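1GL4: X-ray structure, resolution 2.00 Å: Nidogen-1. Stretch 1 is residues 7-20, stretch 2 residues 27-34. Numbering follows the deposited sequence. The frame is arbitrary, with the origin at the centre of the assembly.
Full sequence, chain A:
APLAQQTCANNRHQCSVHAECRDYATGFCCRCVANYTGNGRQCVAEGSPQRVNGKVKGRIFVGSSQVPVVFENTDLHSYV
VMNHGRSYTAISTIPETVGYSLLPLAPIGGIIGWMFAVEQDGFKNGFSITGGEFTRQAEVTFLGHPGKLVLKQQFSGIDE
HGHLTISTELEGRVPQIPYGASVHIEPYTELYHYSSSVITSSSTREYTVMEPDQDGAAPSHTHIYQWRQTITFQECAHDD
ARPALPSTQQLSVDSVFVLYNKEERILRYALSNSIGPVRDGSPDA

Stretch 1, residues 7-20: TCANNRHQCSVHAE
Stretch 2 27-34: GFCCRCVA

Contact between residues 7-20 and 27-34 of nidogen-1, burying 579 Å² in all. Stretch 1 includes a short helical turn through Cys 8 to Asn 10, then a 3-10 segment (12-14) and a type I turn (Ser 16 to Ala 19), and enters a strand at Ala 19; stretch 2 is extended from Phe 28 to Cys 32. The strands run antiparallel, with Ala 19 facing Cys 32 as a non-hydrogen-bonded pair (CA to CA 4.0 Å) and Glu 20 (phi/psi -107/147) facing Arg 31 (-151/129) as a hydrogen-bonded pair (CA to CA 5.3 Å). In the latter, Glu 20 N donates to Arg 31 O (2.7 Å, 165°) and Arg 31 N returns a more bent bond to Glu 20 O (3.0 Å, 138°); both side chains leave on the same face, Glu 20 with chi1 m and chi2 t, Arg 31 with chi1 to chi3 all t. On the far side of the Ala 19/Cys 32 pair from Glu 20, Val 33 N donates almost linearly to His 18 O (2.9 Å, 170°). His 18 O and Glu 20 O thus each take an N-H and a CA-H: Cys 32 CA lies 3.6 Å from His 18 O, and Cys 30 CA 3.4 Å from Glu 20 O. Two of the turn's amides are satisfied within it: Ala 19 N reaches Ser 16 O (3.0 Å), and His 18 N reaches Ser 16 OG (3.1 Å), with Ser 16 chi1 at t. Upstream, Asn 11 N donates to Thr 7 O (2.8 Å), an i to i-4 bond; Gln 14 N to Asn 11 O (3.2 Å) and Cys 15 N to Arg 12 O (2.9 Å) are i to i-3, as a 3-10 segment gives. A disulfide ties Cys 15 SG to Cys 30 SG (2.0 Å, chi3 -85°, both chi1 m). Phe 28 (chi1 p, chi2 -78°) points toward stretch 1 and gives the largest covered area. Thr 7 O lies over one ring face, Gln 14 CG sits at the edge, 4.1 Å from Phe 28 CZ, and Asn 11 CB approaches Phe 28 CZ obliquely at 3.5 Å.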

ATOM      1  N   THR A   7      19.468   4.940 -30.248  1.00 42.08           N
ATOM      2  CA  THR A   7      18.220   5.172 -31.033  1.00 42.41           C
ATOM      3  C   THR A   7      17.237   4.012 -30.868  1.00 42.33           C
ATOM      4  O   THR A   7      17.589   2.954 -30.345  1.00 42.55           O
ATOM      5  CB  THR A   7      18.525   5.322 -32.532  1.00 42.51           C
ATOM      6  OG1 THR A   7      19.009   4.075 -33.043  1.00 42.60           O
ATOM      7  CG2 THR A   7      19.573   6.403 -32.758  1.00 42.45           C
ATOM      8  N   CYS A   8      16.006   4.218 -31.322  1.00 42.56           N
ATOM      9  CA  CYS A   8      14.980   3.189 -31.219  1.00 43.70           C
ATOM     10  C   CYS A   8      15.360   1.943 -32.005  1.00 45.32           C
ATOM     11  O   CYS A   8      15.277   0.827 -31.492  1.00 45.76           O
ATOM     12  CB  CYS A   8      13.635   3.727 -31.715  1.00 41.73           C
ATOM     13  SG  CYS A   8      12.947   5.044 -30.663  1.00 40.32           S
ATOM     14  N   ALA A   9      15.785   2.139 -33.248  1.00 46.84           N
ATOM     15  CA  ALA A   9      16.177   1.029 -34.108  1.00 48.40           C
ATOM     16  C   ALA A   9      17.192   0.115 -33.425  1.00 49.54           C
ATOM     17  O   ALA A   9      17.336  -1.050 -33.794  1.00 49.81           O
ATOM     18  CB  ALA A   9      16.752   1.565 -35.417  1.00 48.68           C
ATOM     19  N   ASN A  10      17.889   0.640 -32.422  1.00 51.06           N
ATOM     20  CA  ASN A  10      18.893  -0.141 -31.709  1.00 52.16           C
ATOM     21  C   ASN A  10      18.476  -0.570 -30.306  1.00 52.35           C
ATOM     22  O   ASN A  10      18.860  -1.646 -29.845  1.00 52.45           O
ATOM     23  CB  ASN A  10      20.200   0.648 -31.615  1.00 53.09           C
ATOM     24  CG  ASN A  10      20.719   1.078 -32.969  1.00 54.39           C
ATOM     25  OD1 ASN A  10      20.895   0.256 -33.867  1.00 55.29           O
ATOM     26  ND2 ASN A  10      20.971   2.374 -33.122  1.00 54.83           N
ATOM     27  N   ASN A  11      17.689   0.260 -29.626  1.00 52.09           N
ATOM     28  CA  ASN A  11      17.278  -0.063 -28.264  1.00 52.00           C
ATOM     29  C   ASN A  11      15.782   0.010 -27.966  1.00 51.24           C
ATOM     30  O   ASN A  11      15.380   0.485 -26.903  1.00 51.28           O
ATOM     31  CB  ASN A  11      18.038   0.831 -27.281  1.00 52.55           C
ATOM     32  CG  ASN A  11      19.536   0.623 -27.347  1.00 53.31           C
ATOM     33  OD1 ASN A  11      20.044  -0.437 -26.979  1.00 54.03           O
ATOM     34  ND2 ASN A  11      20.255   1.632 -27.828  1.00 53.63           N
ATOM     35  N   ARG A  12      14.958  -0.462 -28.893  1.00 50.38           N
ATOM     36  CA  ARG A  12      13.516  -0.460 -28.679  1.00 49.52           C
ATOM     37  C   ARG A  12      13.177  -1.408 -27.532  1.00 48.28           C
ATOM     38  O   ARG A  12      12.233  -1.175 -26.778  1.00 47.77           O
ATOM     39  CB  ARG A  12      12.783  -0.914 -29.944  1.00 50.56           C
ATOM     40  CG  ARG A  12      12.469   0.197 -30.923  1.00 52.10           C
ATOM     41  CD  ARG A  12      11.817  -0.351 -32.185  1.00 53.55           C
ATOM     42  NE  ARG A  12      11.281   0.717 -33.026  1.00 54.78           N
ATOM     43  CZ  ARG A  12      10.243   1.479 -32.695  1.00 55.42           C
ATOM     44  NH1 ARG A  12       9.620   1.291 -31.539  1.00 56.18           N
ATOM     45  NH2 ARG A  12       9.830   2.435 -33.517  1.00 56.06           N
ATOM     46  N   HIS A  13      13.960  -2.475 -27.406  1.00 46.71           N
ATOM     47  CA  HIS A  13      13.745  -3.476 -26.366  1.00 45.28           C
ATOM     48  C   HIS A  13      13.820  -2.889 -24.958  1.00 43.09           C
ATOM     49  O   HIS A  13      13.406  -3.525 -23.990  1.00 42.52           O
ATOM     50  CB  HIS A  13      14.770  -4.604 -26.499  1.00 46.06           C
ATOM     51  CG  HIS A  13      16.180  -4.173 -26.241  1.00 47.31           C
ATOM     52  ND1 HIS A  13      16.871  -3.337 -27.090  1.00 47.46           N
ATOM     53  CD2 HIS A  13      17.023  -4.449 -25.217  1.00 47.37           C
ATOM     54  CE1 HIS A  13      18.079  -3.115 -26.601  1.00 48.15           C
ATOM     55  NE2 HIS A  13      18.195  -3.779 -25.464  1.00 48.44           N
ATOM     56  N   GLN A  14      14.358  -1.678 -24.847  1.00 41.07           N
ATOM     57  CA  GLN A  14      14.474  -1.018 -23.553  1.00 39.79           C
ATOM     58  C   GLN A  14      13.099  -0.566 -23.069  1.00 36.84           C
ATOM     59  O   GLN A  14      12.872  -0.397 -21.872  1.00 36.08           O
ATOM     60  CB  GLN A  14      15.402   0.197 -23.656  1.00 41.72           C
ATOM     61  CG  GLN A  14      16.856  -0.142 -23.937  1.00 43.67           C
ATOM     62  CD  GLN A  14      17.504  -0.903 -22.801  1.00 45.97           C
ATOM     63  OE1 GLN A  14      17.140  -2.046 -22.515  1.00 47.51           O
ATOM     64  NE2 GLN A  14      18.468  -0.271 -22.138  1.00 46.40           N
ATOM     65  N   CYS A  15      12.185  -0.376 -24.015  1.00 33.50           N
ATOM     66  CA  CYS A  15      10.832   0.065 -23.707  1.00 30.47           C
ATOM     67  C   CYS A  15       9.903  -1.089 -23.337  1.00 29.16           C
ATOM     68  O   CYS A  15      10.191  -2.255 -23.611  1.00 28.45           O
ATOM     69  CB  CYS A  15      10.227   0.801 -24.909  1.00 30.64           C
ATOM     70  SG  CYS A  15      11.054   2.334 -25.450  1.00 30.71           S
ATOM     71  N   SER A  16       8.783  -0.747 -22.708  1.00 27.06           N
ATOM     72  CA  SER A  16       7.779  -1.734 -22.336  1.00 25.30           C
ATOM     73  C   SER A  16       7.121  -2.169 -23.643  1.00 24.52           C
ATOM     74  O   SER A  16       7.092  -1.400 -24.605  1.00 20.55           O
ATOM     75  CB  SER A  16       6.727  -1.098 -21.421  1.00 25.86           C
ATOM     76  OG  SER A  16       5.576  -1.923 -21.299  1.00 25.33           O
ATOM     77  N   VAL A  17       6.603  -3.391 -23.692  1.00 23.71           N
ATOM     78  CA  VAL A  17       5.947  -3.857 -24.910  1.00 25.80           C
ATOM     79  C   VAL A  17       4.675  -3.044 -25.131  1.00 25.12           C
ATOM     80  O   VAL A  17       4.145  -2.986 -26.239  1.00 26.09           O
ATOM     81  CB  VAL A  17       5.581  -5.359 -24.832  1.00 25.84           C
ATOM     82  CG1 VAL A  17       6.842  -6.191 -24.624  1.00 26.70           C
ATOM     83  CG2 VAL A  17       4.591  -5.601 -23.703  1.00 26.89           C
ATOM     84  N   HIS A  18       4.197  -2.406 -24.067  1.00 23.85           N
ATOM     85  CA  HIS A  18       2.991  -1.593 -24.146  1.00 22.96           C
ATOM     86  C   HIS A  18       3.339  -0.117 -24.323  1.00 23.71           C
ATOM     87  O   HIS A  18       2.536   0.760 -23.995  1.00 22.19           O
ATOM     88  CB  HIS A  18       2.150  -1.759 -22.876  1.00 24.07           C
ATOM     89  CG  HIS A  18       1.719  -3.169 -22.607  1.00 25.13           C
ATOM     90  ND1 HIS A  18       0.956  -3.900 -23.494  1.00 26.77           N
ATOM     91  CD2 HIS A  18       1.920  -3.972 -21.534  1.00 25.90           C
ATOM     92  CE1 HIS A  18       0.705  -5.090 -22.978  1.00 25.39           C
ATOM     93  NE2 HIS A  18       1.277  -5.160 -21.790  1.00 24.76           N
ATOM     94  N   ALA A  19       4.531   0.158 -24.849  1.00 24.30           N
ATOM     95  CA  ALA A  19       4.966   1.538 -25.044  1.00 25.95           C
ATOM     96  C   ALA A  19       5.505   1.829 -26.446  1.00 27.85           C
ATOM     97  O   ALA A  19       5.842   0.919 -27.198  1.00 27.71           O
ATOM     98  CB  ALA A  19       6.022   1.892 -24.007  1.00 23.67           C
ATOM     99  N   GLU A  20       5.575   3.115 -26.778  1.00 30.07           N
ATOM    100  CA  GLU A  20       6.087   3.572 -28.066  1.00 33.58           C
ATOM    101  C   GLU A  20       7.468   4.189 -27.875  1.00 34.40           C
ATOM    102  O   GLU A  20       7.742   4.802 -26.842  1.00 33.39           O
ATOM    103  CB  GLU A  20       5.164   4.631 -28.665  1.00 35.25           C
ATOM    104  CG  GLU A  20       3.865   4.115 -29.241  1.00 39.40           C
ATOM    105  CD  GLU A  20       3.027   5.235 -29.832  1.00 42.03           C
ATOM    106  OE1 GLU A  20       2.574   6.112 -29.064  1.00 43.59           O
ATOM    107  OE2 GLU A  20       2.827   5.245 -31.066  1.00 43.43           O
ATOM    108  N   GLY A  27      18.938  11.380 -27.935  1.00 34.51           N
ATOM    109  CA  GLY A  27      18.576  10.006 -27.640  1.00 33.16           C
ATOM    110  C   GLY A  27      17.100   9.717 -27.808  1.00 31.05           C
ATOM    111  O   GLY A  27      16.366  10.515 -28.384  1.00 31.77           O
ATOM    112  N   PHE A  28      16.662   8.569 -27.301  1.00 30.48           N
ATOM    113  CA  PHE A  28      15.262   8.176 -27.406  1.00 28.91           C
ATOM    114  C   PHE A  28      14.602   8.072 -26.032  1.00 27.69           C
ATOM    115  O   PHE A  28      15.285   7.980 -25.011  1.00 25.28           O
ATOM    116  CB  PHE A  28      15.148   6.822 -28.104  1.00 30.29           C
ATOM    117  CG  PHE A  28      15.687   5.682 -27.289  1.00 31.41           C
ATOM    118  CD1 PHE A  28      17.056   5.452 -27.208  1.00 32.59           C
ATOM    119  CD2 PHE A  28      14.825   4.863 -26.562  1.00 33.16           C
ATOM    120  CE1 PHE A  28      17.562   4.423 -26.413  1.00 33.65           C
ATOM    121  CE2 PHE A  28      15.318   3.833 -25.763  1.00 33.92           C
ATOM    122  CZ  PHE A  28      16.691   3.613 -25.688  1.00 34.82           C
ATOM    123  N   CYS A  29      13.270   8.083 -26.029  1.00 26.78           N
ATOM    124  CA  CYS A  29      12.474   7.959 -24.813  1.00 27.54           C
ATOM    125  C   CYS A  29      11.279   7.044 -25.090  1.00 27.89           C
ATOM    126  O   CYS A  29      10.829   6.924 -26.235  1.00 26.74           O
ATOM    127  CB  CYS A  29      11.958   9.324 -24.342  1.00 28.68           C
ATOM    128  SG  CYS A  29      13.242  10.492 -23.795  1.00 31.47           S
ATOM    129  N   CYS A  30      10.772   6.407 -24.036  1.00 27.32           N
ATOM    130  CA  CYS A  30       9.632   5.498 -24.136  1.00 27.05           C
ATOM    131  C   CYS A  30       8.380   6.154 -23.557  1.00 27.10           C
ATOM    132  O   CYS A  30       8.470   7.018 -22.678  1.00 25.43           O
ATOM    133  CB  CYS A  30       9.898   4.212 -23.353  1.00 27.18           C
ATOM    134  SG  CYS A  30      11.441   3.311 -23.714  1.00 29.80           S
ATOM    135  N   ARG A  31       7.214   5.728 -24.034  1.00 24.97           N
ATOM    136  CA  ARG A  31       5.949   6.276 -23.552  1.00 25.80           C
ATOM    137  C   ARG A  31       4.843   5.224 -23.658  1.00 24.67           C
ATOM    138  O   ARG A  31       4.664   4.621 -24.714  1.00 22.83           O
ATOM    139  CB  ARG A  31       5.568   7.507 -24.373  1.00 28.94           C
ATOM    140  CG  ARG A  31       4.439   8.325 -23.774  1.00 33.64           C
ATOM    141  CD  ARG A  31       4.094   9.503 -24.667  1.00 37.87           C
ATOM    142  NE  ARG A  31       3.112  10.390 -24.050  1.00 41.59           N
ATOM    143  CZ  ARG A  31       2.536  11.413 -24.676  1.00 43.52           C
ATOM    144  NH1 ARG A  31       2.840  11.676 -25.939  1.00 45.32           N
ATOM    145  NH2 ARG A  31       1.662  12.178 -24.036  1.00 44.50           N
ATOM    146  N   CYS A  32       4.109   5.004 -22.565  1.00 22.56           N
ATOM    147  CA  CYS A  32       3.027   4.019 -22.565  1.00 21.67           C
ATOM    148  C   CYS A  32       1.933   4.424 -23.550  1.00 21.36           C
ATOM    149  O   CYS A  32       1.605   5.607 -23.679  1.00 18.27           O
ATOM    150  CB  CYS A  32       2.409   3.871 -21.165  1.00 23.22           C
ATOM    151  SG  CYS A  32       3.571   3.394 -19.838  1.00 21.72           S
ATOM    152  N   VAL A  33       1.367   3.435 -24.234  1.00 21.38           N
ATOM    153  CA  VAL A  33       0.301   3.687 -25.199  1.00 23.84           C
ATOM    154  C   VAL A  33      -1.026   3.926 -24.481  1.00 23.71           C
ATOM    155  O   VAL A  33      -1.144   3.682 -23.279  1.00 23.32           O
ATOM    156  CB  VAL A  33       0.141   2.498 -26.183  1.00 24.26           C
ATOM    157  CG1 VAL A  33      -0.287   1.248 -25.437  1.00 21.96           C
ATOM    158  CG2 VAL A  33      -0.874   2.849 -27.262  1.00 27.82           C
ATOM    159  N   ALA A  34      -2.018   4.411 -25.225  1.00 23.05           N
ATOM    160  CA  ALA A  34      -3.338   4.697 -24.677  1.00 23.32           C
ATOM    161  C   ALA A  34      -3.910   3.530 -23.874  1.00 22.53           C
ATOM    162  O   ALA A  34      -3.781   2.368 -24.264  1.00 22.69           O
ATOM    163  CB  ALA A  34      -4.299   5.073 -25.808  1.00 24.21           C
TER